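Local coordinates for axin interactor, dorsalization-associated protein (Danio rerio, PDB 2QZQ) that acts as a ventralizing factor in the embryo, binding axin and disrupting its homodimers so that axin-mediated JNK activation is inhibited, at residues A106-M110 with D111-P115. Sequence-based numbering, arbitrary orientation.
Sequences AFMEM and DEIKP
Glu112 reaches back from a short 3-10 turn to the end of the strand that leads into it, and its OE2 accepts a hydrogen bond from Glu109 N at 2.9 Å. The N-H meets the anti side of the carboxylate, 32° out of its plane. With CG anti to the carbonyl carbon (chi1 -62°) and the chain extended beyond it, the acid lies along the strand's last residues. There OE2 also comes 3.4 Å from CA of Met108. A water joins the other oxygen to the strand, bonding to Glu112 OE1 at 2.7 Å and to Phe107 O. Glutamate is long enough to reach back three residues and present one oxygen to the strand N-H and the other to the water; an alanine here would probably leave both without their carboxylate partner. The backbone answers in the opposite direction, Glu112 N donating to Glu109 O at 3.0 Å, and one residue on, Ile113 N donates to Met110 O from above the carbonyl plane, 57° out of it. Two successive i to i+3 bonds thus wind the chain as the strand ends. Met110, a selenomethionine, has an unbranched chain that can fold round beside Ile113, its SE 4.0 Å from Ile113 CD1. From the strand, selenomethionine Met108 bends at its end to lay CE across Ile113 CG1 at 3.5 Å, a tight apolar pairing. In this C-terminal C2 domain the turn links strands 99-109 and 116-124. Glu109 makes a salt bridge with Arg131, Met108 packs on Ile86 and Phe88 of strand 85-94, and Ile113 touches Gln148 of strand 144-151.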
loop_
_atom_site.group_PDB
_atom_site.type_symbol
_atom_site.label_atom_id
_atom_site.label_comp_id
_atom_site.label_asym_id
_atom_site.label_seq_id
_atom_site.Cartn_x
_atom_site.Cartn_y
_atom_site.Cartn_z
ATOM N N ALA A 106 -2.011 3.792 4.331
ATOM C CA ALA A 106 -2.847 4.463 3.339
ATOM C C ALA A 106 -3.806 3.394 2.890
ATOM O O ALA A 106 -3.506 2.200 2.968
ATOM C CB ALA A 106 -1.996 4.941 2.147
ATOM N N PHE A 107 -4.960 3.803 2.378
ATOM C CA PHE A 107 -5.835 2.827 1.785
ATOM C C PHE A 107 -6.539 3.444 0.606
ATOM O O PHE A 107 -6.565 4.671 0.457
ATOM C CB PHE A 107 -6.851 2.310 2.812
ATOM C CG PHE A 107 -7.771 3.376 3.346
ATOM C CD1 PHE A 107 -7.370 4.214 4.371
ATOM C CD2 PHE A 107 -9.048 3.546 2.797
ATOM C CE1 PHE A 107 -8.241 5.184 4.896
ATOM C CE2 PHE A 107 -9.895 4.521 3.274
ATOM C CZ PHE A 107 -9.519 5.334 4.321
HETATM N N MSE A 108 -7.098 2.583 -0.234
HETATM C CA MSE A 108 -7.964 3.045 -1.306
HETATM C C MSE A 108 -9.189 2.165 -1.440
HETATM O O MSE A 108 -9.077 0.938 -1.437
HETATM C CB MSE A 108 -7.218 3.208 -2.636
HETATM C CG MSE A 108 -6.374 2.045 -3.109
HETATM SE SE MSE A 108 -5.529 2.554 -4.867
HETATM C CE MSE A 108 -6.771 1.990 -5.889
ATOM N N GLU A 109 -10.351 2.818 -1.533
ATOM C CA GLU A 109 -11.629 2.150 -1.772
ATOM C C GLU A 109 -11.760 1.701 -3.232
ATOM O O GLU A 109 -11.023 2.156 -4.104
ATOM C CB GLU A 109 -12.814 3.054 -1.377
ATOM C CG GLU A 109 -12.863 3.558 0.103
ATOM C CD GLU A 109 -13.164 2.470 1.163
ATOM O OE1 GLU A 109 -13.562 1.335 0.825
ATOM O OE2 GLU A 109 -13.004 2.752 2.376
HETATM N N MSE A 110 -12.716 0.819 -3.498
HETATM C CA MSE A 110 -12.917 0.274 -4.853
HETATM C C MSE A 110 -13.171 1.343 -5.923
HETATM O O MSE A 110 -12.677 1.238 -7.051
HETATM C CB MSE A 110 -14.092 -0.708 -4.849
HETATM C CG MSE A 110 -13.853 -1.977 -4.071
HETATM SE SE MSE A 110 -12.240 -3.005 -4.604
HETATM C CE MSE A 110 -11.918 -2.603 -6.349
ATOM N N ASP A 111 -13.936 2.372 -5.555
ATOM C CA ASP A 111 -14.306 3.439 -6.495
ATOM C C ASP A 111 -13.136 4.384 -6.821
ATOM O O ASP A 111 -13.257 5.283 -7.670
ATOM C CB ASP A 111 -15.583 4.181 -6.017
ATOM C CG ASP A 111 -15.374 5.025 -4.749
ATOM O OD1 ASP A 111 -14.300 4.994 -4.101
ATOM O OD2 ASP A 111 -16.320 5.759 -4.392
ATOM N N GLU A 112 -11.987 4.158 -6.160
ATOM C CA GLU A 112 -10.752 4.889 -6.443
ATOM C C GLU A 112 -9.817 4.187 -7.430
ATOM O O GLU A 112 -8.761 4.728 -7.795
ATOM C CB GLU A 112 -9.979 5.173 -5.160
ATOM C CG GLU A 112 -10.723 6.044 -4.190
ATOM C CD GLU A 112 -9.880 6.350 -2.983
ATOM O OE1 GLU A 112 -9.056 7.265 -3.093
ATOM O OE2 GLU A 112 -10.046 5.688 -1.940
ATOM N N ILE A 113 -10.208 2.988 -7.854
ATOM C CA ILE A 113 -9.423 2.236 -8.830
ATOM C C ILE A 113 -9.739 2.784 -10.216
ATOM O O ILE A 113 -10.882 2.675 -10.676
ATOM C CB ILE A 113 -9.711 0.719 -8.755
ATOM C CG1 ILE A 113 -9.341 0.196 -7.360
ATOM C CG2 ILE A 113 -8.923 -0.007 -9.851
ATOM C CD1 ILE A 113 -9.718 -1.243 -7.101
ATOM N N LYS A 114 -8.727 3.398 -10.827
ATOM C CA LYS A 114 -8.780 4.082 -12.117
ATOM C C LYS A 114 -7.332 4.160 -12.636
ATOM O O LYS A 114 -6.391 4.236 -11.837
ATOM C CB LYS A 114 -9.421 5.486 -11.987
ATOM C CG LYS A 114 -8.591 6.507 -11.218
ATOM C CD LYS A 114 -9.101 7.955 -11.369
ATOM C CE LYS A 114 -8.361 8.957 -10.435
ATOM N NZ LYS A 114 -7.002 8.534 -9.901
ATOM N N PRO A 115 -7.130 4.138 -13.970
ATOM C CA PRO A 115 -5.775 4.174 -14.529
ATOM C C PRO A 115 -4.980 5.436 -14.169
ATOM O O PRO A 115 -5.569 6.499 -13.956
ATOM C CB PRO A 115 -6.019 4.094 -16.043
ATOM C CG PRO A 115 -7.400 4.545 -16.230
ATOM C CD PRO A 115 -8.154 4.076 -15.034
HETATM O O HOH W 1 -7.101 6.921 -1.243
#